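Long-range contact in nuclease NucT (Helicobacter pylori, PDB 6EHI), which is a nuclease by name, built on a PLD-like domain, and forms a two-subunit assembly in this crystal: residues G26-Y39 with I104-F118. The protein carries 1 engineered substitution. Numbering follows the deposited sequence.
Sequences GISSARESVKIAIY and IMNQKVAIIDDKIVF. Engineered in segment 104-118: Asn106 (natural residue His).
Asp113 turns its carboxylate toward the loop 30-32, with CG beside its own backbone N (chi1 -58°), and there it collects three backbone N-H groups in a row. Asp113 OD2 takes Arg31 N at 3.0 Å through its syn lone pair. Asp113 OD1 is gripped twice: Glu32 N, 2.8 Å away, comes from above the carboxylate plane, while Ser33 N arrives nearly along the C-O axis. With Asp113 N bonded back to Ser33 O at 2.8 Å, the loop is clamped to the end of strand 108-112; a water held by Ser33 OG, Ile111 O and Asp113 O adds a bridge. From here the strands run antiparallel, Lys35 with Ile111 and Ala37 with Val109 forming the hydrogen-bonded pairs. At the far end Tyr39, its CG swung opposite the backbone N (chi1 175°), offers its ring edge to Met105 O, 3.3 Å from Tyr39 CD1. Ile104 CD1 comes obliquely to Tyr39 CE1 (3.5 Å). The engineered Asn106 brings OD1 obliquely to Tyr39 CG and CD1, amide and ring planes 71° apart, while its ND2 bonds Glu134 OE1 of the second subunit. Met105 bends twice to set CE against Ala37 CB (3.8 Å). On the face carrying Val34 and Ile36, Ile112 ties helix 16-28 to the sheet: CG2 lies 3.3 Å from Gly26 O, CD1 packs on Ile27 CG1, and loop residue Ala30 adds its CB. Trp124 packs over Ile36, Ile38 and Ala110 there; helix 142-158 lies on the other face, against Lys35, Met105 and Gln107. The two are adjacent central strands of the PLD-like domain's mixed sheet, flanked by strand 59-65 and, past a classic beta bulge (Lys115 and Ile116 facing Ile112), strand 116-120.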
loop_
_atom_site.group_PDB
_atom_site.type_symbol
_atom_site.label_atom_id
_atom_site.label_comp_id
_atom_site.label_asym_id
_atom_site.label_seq_id
_atom_site.Cartn_x
_atom_site.Cartn_y
_atom_site.Cartn_z
ATOM N N GLY A 26 5.693 2.614 -17.156
ATOM C CA GLY A 26 6.601 3.438 -16.387
ATOM C C GLY A 26 7.972 2.794 -16.288
ATOM O O GLY A 26 8.991 3.451 -16.332
ATOM N N ILE A 27 8.007 1.496 -16.067
ATOM C CA ILE A 27 9.301 0.764 -15.924
ATOM C C ILE A 27 9.988 0.678 -17.296
ATOM O O ILE A 27 11.183 0.931 -17.388
ATOM C CB ILE A 27 9.088 -0.676 -15.361
ATOM C CG1 ILE A 27 8.675 -0.605 -13.902
ATOM C CG2 ILE A 27 10.293 -1.575 -15.591
ATOM C CD1 ILE A 27 8.157 -1.941 -13.434
ATOM N N SER A 28 9.205 0.262 -18.276
ATOM C CA SER A 28 9.639 -0.001 -19.638
ATOM C C SER A 28 10.223 1.185 -20.304
ATOM O O SER A 28 11.280 1.054 -20.916
ATOM C CB SER A 28 8.515 -0.546 -20.439
ATOM O OG SER A 28 8.308 -1.810 -19.941
ATOM N N SER A 29 9.627 2.358 -20.102
ATOM C CA SER A 29 10.131 3.551 -20.731
ATOM C C SER A 29 11.193 4.326 -19.912
ATOM O O SER A 29 11.546 5.432 -20.285
ATOM C CB SER A 29 8.944 4.439 -21.143
ATOM O OG SER A 29 8.059 3.700 -22.018
ATOM N N ALA A 30 11.655 3.835 -18.755
ATOM C CA ALA A 30 12.730 4.490 -18.017
ATOM C C ALA A 30 13.950 4.719 -18.916
ATOM O O ALA A 30 14.288 3.925 -19.781
ATOM C CB ALA A 30 13.186 3.736 -16.773
ATOM N N ARG A 31 14.544 5.860 -18.722
ATOM C CA ARG A 31 15.707 6.277 -19.506
ATOM C C ARG A 31 16.991 6.213 -18.708
ATOM O O ARG A 31 18.055 6.265 -19.317
ATOM C CB ARG A 31 15.532 7.731 -19.991
ATOM C CG ARG A 31 14.200 7.976 -20.651
ATOM C CD ARG A 31 14.107 9.370 -21.253
ATOM N NE ARG A 31 12.888 9.432 -22.070
ATOM C CZ ARG A 31 12.482 10.500 -22.774
ATOM N NH1 ARG A 31 13.183 11.640 -22.803
ATOM N NH2 ARG A 31 11.343 10.410 -23.465
ATOM N N GLU A 32 16.911 6.135 -17.366
ATOM C CA GLU A 32 18.084 6.133 -16.464
ATOM C C GLU A 32 18.133 5.072 -15.390
ATOM O O GLU A 32 19.151 4.377 -15.228
ATOM C CB GLU A 32 18.152 7.479 -15.710
ATOM C CG GLU A 32 18.280 8.684 -16.648
ATOM C CD GLU A 32 19.602 8.689 -17.390
ATOM O OE1 GLU A 32 20.607 8.268 -16.767
ATOM O OE2 GLU A 32 19.649 9.128 -18.565
ATOM N N SER A 33 17.074 5.019 -14.584
ATOM C CA SER A 33 17.094 4.167 -13.417
ATOM C C SER A 33 15.718 3.731 -12.951
ATOM O O SER A 33 14.677 4.381 -13.212
ATOM C CB SER A 33 17.757 4.844 -12.229
ATOM O OG SER A 33 17.055 5.982 -11.817
ATOM N N VAL A 34 15.739 2.567 -12.302
ATOM C CA VAL A 34 14.513 1.992 -11.744
ATOM C C VAL A 34 14.872 1.476 -10.378
ATOM O O VAL A 34 15.771 0.626 -10.221
ATOM C CB VAL A 34 13.907 0.881 -12.634
ATOM C CG1 VAL A 34 12.735 0.233 -11.927
ATOM C CG2 VAL A 34 13.453 1.402 -13.972
ATOM N N LYS A 35 14.204 2.038 -9.361
ATOM C CA LYS A 35 14.425 1.703 -8.007
ATOM C C LYS A 35 13.160 1.134 -7.419
ATOM O O LYS A 35 12.101 1.780 -7.440
ATOM C CB LYS A 35 14.888 2.932 -7.224
ATOM C CG LYS A 35 16.308 3.476 -7.654
ATOM C CD LYS A 35 16.653 4.810 -6.988
ATOM C CE LYS A 35 17.948 5.368 -7.520
ATOM N NZ LYS A 35 19.067 4.599 -6.903
ATOM N N ILE A 36 13.242 -0.095 -6.875
ATOM C CA ILE A 36 12.005 -0.775 -6.458
ATOM C C ILE A 36 12.191 -1.332 -5.081
ATOM O O ILE A 36 13.262 -1.890 -4.751
ATOM C CB ILE A 36 11.672 -1.954 -7.388
ATOM C CG1 ILE A 36 11.360 -1.452 -8.784
ATOM C CG2 ILE A 36 10.559 -2.881 -6.854
ATOM C CD1 ILE A 36 11.583 -2.439 -9.959
ATOM N N ALA A 37 11.193 -1.144 -4.212
ATOM C CA ALA A 37 11.094 -1.900 -2.955
ATOM C C ALA A 37 9.779 -2.610 -2.955
ATOM O O ALA A 37 8.771 -1.937 -3.141
ATOM C CB ALA A 37 11.195 -0.963 -1.808
ATOM N N ILE A 38 9.780 -3.942 -2.875
ATOM C CA ILE A 38 8.563 -4.731 -3.016
ATOM C C ILE A 38 8.509 -5.843 -2.047
ATOM O O ILE A 38 9.441 -6.607 -1.940
ATOM C CB ILE A 38 8.458 -5.212 -4.473
ATOM C CG1 ILE A 38 7.100 -5.867 -4.785
ATOM C CG2 ILE A 38 9.680 -6.004 -4.923
ATOM C CD1 ILE A 38 5.936 -4.919 -4.673
ATOM N N TYR A 39 7.350 -5.995 -1.374
ATOM C CA TYR A 39 7.095 -7.070 -0.443
ATOM C C TYR A 39 7.046 -8.410 -1.159
ATOM O O TYR A 39 7.876 -9.308 -0.882
ATOM C CB TYR A 39 5.761 -6.831 0.367
ATOM C CG TYR A 39 5.441 -7.988 1.236
ATOM C CD1 TYR A 39 6.101 -8.154 2.468
ATOM C CD2 TYR A 39 4.540 -8.994 0.805
ATOM C CE1 TYR A 39 5.854 -9.247 3.254
ATOM C CE2 TYR A 39 4.325 -10.107 1.583
ATOM C CZ TYR A 39 5.040 -10.221 2.806
ATOM O OH TYR A 39 4.824 -11.284 3.678
ATOM N N ILE A 104 8.546 -6.758 8.615
ATOM C CA ILE A 104 8.643 -7.043 7.247
ATOM C C ILE A 104 8.950 -5.773 6.438
ATOM O O ILE A 104 8.816 -4.655 6.885
ATOM C CB ILE A 104 7.365 -7.717 6.678
ATOM C CG1 ILE A 104 6.110 -6.899 6.989
ATOM C CG2 ILE A 104 7.251 -9.159 7.136
ATOM C CD1 ILE A 104 4.952 -7.397 6.119
ATOM N N MET A 105 9.456 -5.957 5.211
ATOM C CA MET A 105 9.647 -4.850 4.304
ATOM C C MET A 105 8.360 -4.866 3.397
ATOM O O MET A 105 8.262 -5.617 2.464
ATOM C CB MET A 105 10.947 -5.036 3.449
ATOM C CG MET A 105 11.435 -3.700 2.850
ATOM S SD MET A 105 10.230 -2.799 1.841
ATOM C CE MET A 105 10.107 -3.850 0.425
ATOM N N ASN A 106 7.354 -4.159 3.859
ATOM C CA ASN A 106 6.019 -4.196 3.181
ATOM C C ASN A 106 5.791 -3.133 2.162
ATOM O O ASN A 106 4.637 -3.049 1.601
ATOM C CB ASN A 106 4.930 -4.059 4.184
ATOM C CG ASN A 106 3.636 -4.620 3.676
ATOM O OD1 ASN A 106 3.570 -5.776 3.155
ATOM N ND2 ASN A 106 2.563 -3.853 3.911
ATOM N N GLN A 107 6.739 -2.276 1.825
ATOM C CA GLN A 107 6.550 -1.350 0.758
ATOM C C GLN A 107 6.274 -1.960 -0.619
ATOM O O GLN A 107 6.680 -3.096 -0.888
ATOM C CB GLN A 107 7.793 -0.469 0.588
ATOM C CG GLN A 107 8.041 0.395 1.829
ATOM C CD GLN A 107 9.253 1.281 1.684
ATOM O OE1 GLN A 107 9.949 1.301 0.600
ATOM N NE2 GLN A 107 9.562 1.958 2.762
ATOM N N LYS A 108 5.497 -1.255 -1.479
ATOM C CA LYS A 108 5.339 -1.646 -2.891
ATOM C C LYS A 108 5.549 -0.329 -3.655
ATOM O O LYS A 108 4.587 0.380 -3.923
ATOM C CB LYS A 108 3.924 -2.211 -3.188
ATOM C CG LYS A 108 3.420 -3.257 -2.189
ATOM C CD LYS A 108 2.614 -2.777 -0.988
ATOM C CE LYS A 108 1.794 -3.864 -0.286
ATOM N NZ LYS A 108 2.650 -4.826 0.436
ATOM N N VAL A 109 6.813 -0.081 -4.019
ATOM C CA VAL A 109 7.221 1.232 -4.464
ATOM C C VAL A 109 8.096 1.074 -5.673
ATOM O O VAL A 109 9.007 0.249 -5.630
ATOM C CB VAL A 109 7.979 1.912 -3.317
ATOM C CG1 VAL A 109 8.680 3.174 -3.786
ATOM C CG2 VAL A 109 7.046 2.229 -2.173
ATOM N N ALA A 110 7.838 1.878 -6.705
ATOM C CA ALA A 110 8.770 1.954 -7.829
ATOM C C ALA A 110 9.119 3.443 -8.121
ATOM O O ALA A 110 8.205 4.282 -8.246
ATOM C CB ALA A 110 8.242 1.331 -9.038
ATOM N N ILE A 111 10.404 3.763 -8.105
ATOM C CA ILE A 111 10.863 5.123 -8.455
ATOM C C ILE A 111 11.528 5.063 -9.836
ATOM O O ILE A 111 12.540 4.394 -10.004
ATOM C CB ILE A 111 11.850 5.640 -7.460
ATOM C CG1 ILE A 111 11.366 5.485 -5.976
ATOM C CG2 ILE A 111 12.130 7.121 -7.741
ATOM C CD1 ILE A 111 12.424 5.677 -4.953
ATOM N N ILE A 112 11.050 5.856 -10.763
ATOM C CA ILE A 112 11.508 5.786 -12.131
ATOM C C ILE A 112 12.285 7.081 -12.432
ATOM O O ILE A 112 11.705 8.175 -12.345
ATOM C CB ILE A 112 10.335 5.675 -13.140
ATOM C CG1 ILE A 112 9.365 4.528 -12.823
ATOM C CG2 ILE A 112 10.865 5.486 -14.558
ATOM C CD1 ILE A 112 10.029 3.196 -12.542
ATOM N N ASP A 113 13.557 6.949 -12.826
ATOM C CA ASP A 113 14.402 8.115 -13.124
ATOM C C ASP A 113 14.248 9.136 -11.920
ATOM O O ASP A 113 14.284 8.782 -10.723
ATOM C CB ASP A 113 14.012 8.698 -14.476
ATOM C CG ASP A 113 14.131 7.680 -15.696
ATOM O OD1 ASP A 113 14.847 6.627 -15.611
ATOM O OD2 ASP A 113 13.578 7.958 -16.794
ATOM N N ASP A 114 14.079 10.415 -12.214
ATOM C CA ASP A 114 13.716 11.359 -11.074
ATOM C C ASP A 114 12.315 11.842 -11.333
ATOM O O ASP A 114 11.928 12.963 -10.976
ATOM C CB ASP A 114 14.730 12.512 -10.999
ATOM C CG ASP A 114 15.013 13.177 -12.400
ATOM O OD1 ASP A 114 14.682 12.577 -13.467
ATOM O OD2 ASP A 114 15.582 14.307 -12.420
ATOM N N LYS A 115 11.542 11.038 -12.054
ATOM C CA LYS A 115 10.341 11.553 -12.631
ATOM C C LYS A 115 9.086 10.970 -12.127
ATOM O O LYS A 115 8.055 11.644 -12.219
ATOM C CB LYS A 115 10.384 11.392 -14.140
ATOM C CG LYS A 115 11.634 11.983 -14.788
ATOM C CD LYS A 115 11.905 13.455 -14.419
ATOM C CE LYS A 115 12.944 14.101 -15.353
ATOM N NZ LYS A 115 12.299 14.647 -16.580
ATOM N N ILE A 116 9.079 9.711 -11.688
ATOM C CA ILE A 116 7.793 9.106 -11.315
ATOM C C ILE A 116 7.985 8.247 -10.067
ATOM O O ILE A 116 9.020 7.657 -9.882
ATOM C CB ILE A 116 7.202 8.106 -12.388
ATOM C CG1 ILE A 116 7.161 8.716 -13.794
ATOM C CG2 ILE A 116 5.824 7.626 -11.982
ATOM C CD1 ILE A 116 7.034 7.592 -14.871
ATOM N N VAL A 117 7.012 8.309 -9.150
ATOM C CA VAL A 117 6.927 7.292 -8.101
ATOM C C VAL A 117 5.550 6.649 -8.120
ATOM O O VAL A 117 4.525 7.293 -8.344
ATOM C CB VAL A 117 7.336 7.779 -6.738
ATOM C CG1 VAL A 117 6.476 8.933 -6.294
ATOM C CG2 VAL A 117 7.270 6.593 -5.772
ATOM N N PHE A 118 5.571 5.302 -8.017
ATOM C CA PHE A 118 4.383 4.437 -7.895
ATOM C C PHE A 118 4.349 3.889 -6.535
ATOM O O PHE A 118 5.346 3.385 -5.979
ATOM C CB PHE A 118 4.429 3.224 -8.877
ATOM C CG PHE A 118 4.400 3.609 -10.332
ATOM C CD1 PHE A 118 5.553 3.881 -11.060
ATOM C CD2 PHE A 118 3.197 3.585 -11.031
ATOM C CE1 PHE A 118 5.473 4.150 -12.386
ATOM C CE2 PHE A 118 3.115 3.911 -12.385
ATOM C CZ PHE A 118 4.250 4.200 -13.051
HETATM O O HOH W 1 14.832 6.046 -10.087
#